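Local coordinates for 5-ketofructose reductase (PDB 7COK), which reduces 5-ketofructose, probably to fructose with a nicotinamide cofactor, as a distinct class of the shikimate dehydrogenase family, at residues Thr11-Thr16 against Asn66-His71; Ala91-Ala96 against Gly104-Gly109. One frame throughout, in Å; residues are numbered along the deposited sequence.

Contact 1: residues Thr11-Thr16 against Asn66-His71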
loop_
_atom_site.group_PDB
_atom_site.type_symbol
_atom_site.label_atom_id
_atom_site.label_comp_id
_atom_site.label_asym_id
_atom_site.label_seq_id
_atom_site.Cartn_x
_atom_site.Cartn_y
_atom_site.Cartn_z
ATOM N N THR A 11 6.295 1.484 0.731
ATOM C CA THR A 11 6.687 2.787 0.233
ATOM C C THR A 11 5.534 3.238 -0.672
ATOM O O THR A 11 4.601 2.456 -0.926
ATOM C CB THR A 11 8.004 2.714 -0.595
ATOM O OG1 THR A 11 7.833 1.864 -1.746
ATOM C CG2 THR A 11 9.174 2.211 0.238
ATOM N N GLY A 12 5.561 4.486 -1.155
ATOM C CA GLY A 12 4.572 4.887 -2.141
ATOM C C GLY A 12 4.655 6.355 -2.454
ATOM O O GLY A 12 5.723 6.956 -2.306
ATOM N N SER A 13 3.513 6.923 -2.847
ATOM C CA SER A 13 3.458 8.296 -3.339
ATOM C C SER A 13 2.148 8.977 -3.003
ATOM O O SER A 13 1.101 8.333 -2.976
ATOM C CB SER A 13 3.654 8.284 -4.860
ATOM O OG SER A 13 3.408 9.548 -5.464
ATOM N N PHE A 14 2.233 10.284 -2.725
ATOM C CA PHE A 14 1.055 11.123 -2.535
ATOM C C PHE A 14 1.099 12.192 -3.620
ATOM O O PHE A 14 2.092 12.910 -3.779
ATOM C CB PHE A 14 1.078 11.798 -1.163
ATOM C CG PHE A 14 1.204 10.856 -0.006
ATOM C CD1 PHE A 14 0.588 9.575 -0.011
ATOM C CD2 PHE A 14 1.896 11.259 1.152
ATOM C CE1 PHE A 14 0.703 8.729 1.092
ATOM C CE2 PHE A 14 2.009 10.399 2.252
ATOM C CZ PHE A 14 1.420 9.147 2.231
ATOM N N SER A 15 0.022 12.280 -4.396
ATOM C CA SER A 15 -0.085 13.281 -5.456
ATOM C C SER A 15 -1.528 13.305 -5.925
ATOM O O SER A 15 -2.291 12.393 -5.621
ATOM C CB SER A 15 0.844 12.941 -6.630
ATOM O OG SER A 15 0.392 11.814 -7.340
ATOM N N THR A 16 -1.895 14.346 -6.660
ATOM C CA THR A 16 -3.153 14.334 -7.398
ATOM C C THR A 16 -3.043 15.212 -8.641
ATOM O O THR A 16 -2.565 16.351 -8.531
ATOM C CB THR A 16 -4.394 14.709 -6.527
ATOM O OG1 THR A 16 -5.587 14.434 -7.264
ATOM C CG2 THR A 16 -4.421 16.165 -6.061
ATOM N N ASN A 66 7.148 9.289 -1.819
ATOM C CA ASN A 66 7.288 10.487 -2.655
ATOM C C ASN A 66 6.115 11.405 -2.538
ATOM O O ASN A 66 4.998 10.975 -2.221
ATOM C CB ASN A 66 7.420 10.073 -4.123
ATOM C CG ASN A 66 8.690 9.305 -4.389
ATOM O OD1 ASN A 66 8.646 8.210 -4.951
ATOM N ND2 ASN A 66 9.822 9.835 -3.929
ATOM N N CYS A 67 6.394 12.677 -2.807
ATOM C CA CYS A 67 5.353 13.670 -3.041
ATOM C C CYS A 67 5.560 14.247 -4.419
ATOM O O CYS A 67 6.690 14.568 -4.814
ATOM C CB CYS A 67 5.476 14.798 -2.045
ATOM S SG CYS A 67 5.013 14.335 -0.384
ATOM N N SER A 68 4.472 14.333 -5.173
ATOM C CA SER A 68 4.481 15.011 -6.471
ATOM C C SER A 68 3.460 16.137 -6.390
ATOM O O SER A 68 2.912 16.391 -5.305
ATOM C CB SER A 68 4.146 14.025 -7.600
ATOM O OG SER A 68 5.039 12.931 -7.629
ATOM N N LEU A 69 3.214 16.823 -7.505
ATOM C CA LEU A 69 2.158 17.836 -7.609
ATOM C C LEU A 69 0.857 17.336 -6.973
ATOM O O LEU A 69 0.443 16.203 -7.251
ATOM C CB LEU A 69 1.888 18.179 -9.086
ATOM C CG LEU A 69 0.912 19.313 -9.443
ATOM C CD1 LEU A 69 1.612 20.658 -9.343
ATOM C CD2 LEU A 69 0.340 19.144 -10.840
ATOM N N PRO A 70 0.214 18.140 -6.122
ATOM C CA PRO A 70 0.584 19.524 -5.793
ATOM C C PRO A 70 1.147 19.654 -4.363
ATOM O O PRO A 70 0.934 20.670 -3.705
ATOM C CB PRO A 70 -0.781 20.224 -5.885
ATOM C CG PRO A 70 -1.727 19.182 -5.335
ATOM C CD PRO A 70 -1.142 17.822 -5.657
ATOM N N HIS A 71 1.827 18.606 -3.879
ATOM C CA HIS A 71 2.272 18.518 -2.472
ATOM C C HIS A 71 3.718 18.900 -2.113
ATOM O O HIS A 71 4.039 18.980 -0.934
ATOM C CB HIS A 71 1.990 17.123 -1.912
ATOM C CG HIS A 71 0.593 16.669 -2.154
ATOM N ND1 HIS A 71 -0.494 17.475 -1.898
ATOM C CD2 HIS A 71 0.097 15.485 -2.590
ATOM C CE1 HIS A 71 -1.600 16.810 -2.186
ATOM N NE2 HIS A 71 -1.269 15.614 -2.634
#

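Contact 2: residues Ala91-Ala96 against Gly104-Gly109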
loop_
_atom_site.group_PDB
_atom_site.type_symbol
_atom_site.label_atom_id
_atom_site.label_comp_id
_atom_site.label_asym_id
_atom_site.label_seq_id
_atom_site.Cartn_x
_atom_site.Cartn_y
_atom_site.Cartn_z
ATOM N N ALA A 91 11.343 22.827 -1.444
ATOM C CA ALA A 91 10.393 21.799 -1.810
ATOM C C ALA A 91 11.007 20.428 -1.535
ATOM O O ALA A 91 12.230 20.278 -1.581
ATOM C CB ALA A 91 9.995 21.945 -3.274
ATOM N N VAL A 92 10.138 19.450 -1.275
ATOM C CA VAL A 92 10.508 18.073 -0.973
ATOM C C VAL A 92 9.667 17.121 -1.840
ATOM O O VAL A 92 8.439 17.256 -1.953
ATOM C CB VAL A 92 10.255 17.782 0.531
ATOM C CG1 VAL A 92 10.173 16.280 0.794
ATOM C CG2 VAL A 92 11.352 18.376 1.387
ATOM N N ASN A 93 10.335 16.141 -2.439
ATOM C CA ASN A 93 9.658 15.129 -3.223
ATOM C C ASN A 93 9.936 13.712 -2.724
ATOM O O ASN A 93 9.379 12.794 -3.279
ATOM C CB ASN A 93 10.046 15.223 -4.701
ATOM C CG ASN A 93 11.484 14.801 -4.940
ATOM O OD1 ASN A 93 12.403 15.431 -4.449
ATOM N ND2 ASN A 93 11.677 13.734 -5.681
ATOM N N CYS A 94 10.804 13.540 -1.722
ATOM C CA CYS A 94 11.183 12.221 -1.231
ATOM C C CYS A 94 11.337 12.292 0.271
ATOM O O CYS A 94 12.204 13.019 0.790
ATOM C CB CYS A 94 12.496 11.812 -1.868
ATOM S SG CYS A 94 13.128 10.190 -1.320
ATOM N N VAL A 95 10.485 11.556 0.961
ATOM C CA VAL A 95 10.468 11.546 2.428
ATOM C C VAL A 95 10.888 10.179 2.919
ATOM O O VAL A 95 10.366 9.176 2.467
ATOM C CB VAL A 95 9.065 11.924 2.994
ATOM C CG1 VAL A 95 9.039 11.839 4.539
ATOM C CG2 VAL A 95 8.661 13.318 2.527
ATOM N N ALA A 96 11.831 10.143 3.854
ATOM C CA ALA A 96 12.188 8.922 4.549
ATOM C C ALA A 96 11.539 8.940 5.911
ATOM O O ALA A 96 11.432 10.014 6.526
ATOM C CB ALA A 96 13.689 8.824 4.719
ATOM N N GLY A 104 12.753 14.952 5.028
ATOM C CA GLY A 104 12.487 15.398 3.650
ATOM C C GLY A 104 13.729 15.659 2.807
ATOM O O GLY A 104 14.660 16.346 3.238
ATOM N N HIS A 105 13.715 15.116 1.597
ATOM C CA HIS A 105 14.796 15.291 0.617
ATOM C C HIS A 105 14.211 15.806 -0.672
ATOM O O HIS A 105 13.033 15.618 -0.962
ATOM C CB HIS A 105 15.462 13.937 0.298
ATOM C CG HIS A 105 16.061 13.249 1.484
ATOM N ND1 HIS A 105 17.408 13.306 1.768
ATOM C CD2 HIS A 105 15.497 12.479 2.447
ATOM C CE1 HIS A 105 17.649 12.603 2.863
ATOM N NE2 HIS A 105 16.511 12.088 3.296
ATOM N N ASN A 106 15.055 16.480 -1.459
ATOM C CA ASN A 106 14.687 16.830 -2.802
ATOM C C ASN A 106 15.633 16.145 -3.756
ATOM O O ASN A 106 16.822 16.299 -3.638
ATOM C CB ASN A 106 14.710 18.343 -3.001
ATOM C CG ASN A 106 14.116 18.749 -4.328
ATOM O OD1 ASN A 106 14.610 18.371 -5.400
ATOM N ND2 ASN A 106 13.031 19.485 -4.278
ATOM N N THR A 107 15.084 15.345 -4.654
ATOM C CA THR A 107 15.929 14.612 -5.612
ATOM C C THR A 107 15.658 14.999 -7.065
ATOM O O THR A 107 16.168 14.354 -7.985
ATOM C CB THR A 107 15.775 13.096 -5.462
ATOM O OG1 THR A 107 14.452 12.747 -5.872
ATOM C CG2 THR A 107 16.090 12.640 -4.010
ATOM N N ASP A 108 14.876 16.058 -7.272
ATOM C CA ASP A 108 14.503 16.501 -8.621
ATOM C C ASP A 108 15.684 17.003 -9.449
ATOM O O ASP A 108 15.602 17.057 -10.678
ATOM C CB ASP A 108 13.423 17.585 -8.578
ATOM C CG ASP A 108 12.049 17.031 -8.258
ATOM O OD1 ASP A 108 11.838 15.812 -8.402
ATOM O OD2 ASP A 108 11.155 17.820 -7.889
ATOM N N GLY A 109 16.778 17.363 -8.788
ATOM C CA GLY A 109 17.998 17.700 -9.499
ATOM C C GLY A 109 19.045 16.609 -9.390
ATOM O O GLY A 109 20.050 16.669 -10.093
#

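Contact 1: residues Thr11-Thr16 against Asn66-His71
Gly12 and Asn66 begin a parallel pairing that shows how one strand edge satisfies its partner's polar backbone atoms. Asn66 N donates to Gly12 O (2.8 Å), Asn66 O accepts from Phe14 N (2.9 Å), and Ser68 N closes on Phe14 O at 3.1 Å. Phe14 O also takes a CA-H...O contact from Cys67 CA and lies at the His71 ring edge, 3.5 Å from His71 CD2. His71 CG, anti to its own carbonyl carbon (chi1 -50°), helps bring that edge there.

Past Ser68 the pairing gives way to a type VI turn: the peptide bond before Pro70 is cis, and His71 N returns to Ser68 O. The turn presents Leu69 O to Thr16 N at 3.0 Å, in the carbonyl plane and on a lone pair. It also folds Pro70 back, setting its CD 3.6 Å above the centre of the His71 imidazole, while Phe14 C and Ser15 N lie at the edge of that ring. Pro70 CD meets Thr16 CG2 at 3.7 Å, and Ser15 CB packs on Ser68 CB. Ser13 and Ser15 probably occupy the place of the serine pair that helps bind shikimate in related enzymes.

The polar side-chain ends turn to other partners: Asn66 OD1 to Tyr40 OH, Thr16 OG1 to Asp44, and His71 NE2 to Val45 O. Through backbone bonds of Ser13 to Ile41 and Cys43, strand 9-15 lies between 38-44 and 64-67 in the substrate-binding domain's mixed sheet; helix 50-59 covers Phe14, which also packs on Met60 of the second subunit, and Trp263 of helix 248-264 lies against Asn66.

Contact 2: residues Ala91-Ala96 against Gly104-Gly109
His105 O is gripped by two successive backbone donors, Asn93 N and Cys94 N, each at 3.1 Å. The first lies in the carbonyl plane and the second is tilted from it. In return His105 N reaches Cys94 O at 2.7 Å, and the same oxygen lies at the edge of the His105 imidazole.

The Asn93 carboxamide extends the pairing beyond the strands. A chi1 of 70° tucks its CG over the main chain, between N and C; OD1 accepts from Thr107 N at 2.7 Å on a lone pair, while Asn93 ND2 donates to Thr107 OG1 at 3.0 Å, almost in the amide plane. Two bonds to one residue thus fix the rotation of the amide; Thr107 OG1 has a further partner in Gln255 of helix 248-264.

Asn93 and Cys94 opposite the single His105 make a classic beta bulge, at the open end of the hairpin formed by strands 94-98 and 101-105. The run that follows, Asn106-Gly109, matches the Asn-Thr-Asp-Gly signature of shikimate dehydrogenases, in which the aspartate pairs with a lysine at the active site; consistent with this, Asp108 OD2 forms a salt bridge to Lys72.

Both ends of the Asn106 amide are used. OD1 accepts from Asp108 N in an Asx turn, and ND2 sends a nearly straight bond (171°) to Ala91 O, approaching from well above that carbonyl plane. The Asn93 amide and Asp108 carboxylate lie alongside, running opposite ways, their planes 32° apart, without a hydrogen bond. Val92 sets its methyls over Gly104: CG1 lies 3.8 Å and CG2 3.9 Å from Gly104 CA, with Val75 and Leu79 packed against the same valine.

How the contacts relate
The two contacts meet in one mixed sheet, their centres about 11 Å apart, where strand 64-67 of contact 1 neighbours strand 94-98 of contact 2. Asn93 O is the main polar link between them, probably accepting hydrogen bonds from both Cys67 N and Asn66 ND2. Contact 1 is parallel, long-range in sequence and only partly buried, with Leu69 and Pro70 exposed on its turn; backbone bonds carry it. Contact 2 is an antiparallel hairpin pairing, buried, with none of its touching residues exposed, and there side-chain amides do much of the bonding. Helix 248-264 borders both, whereas the second subunit reaches contact 1 alone.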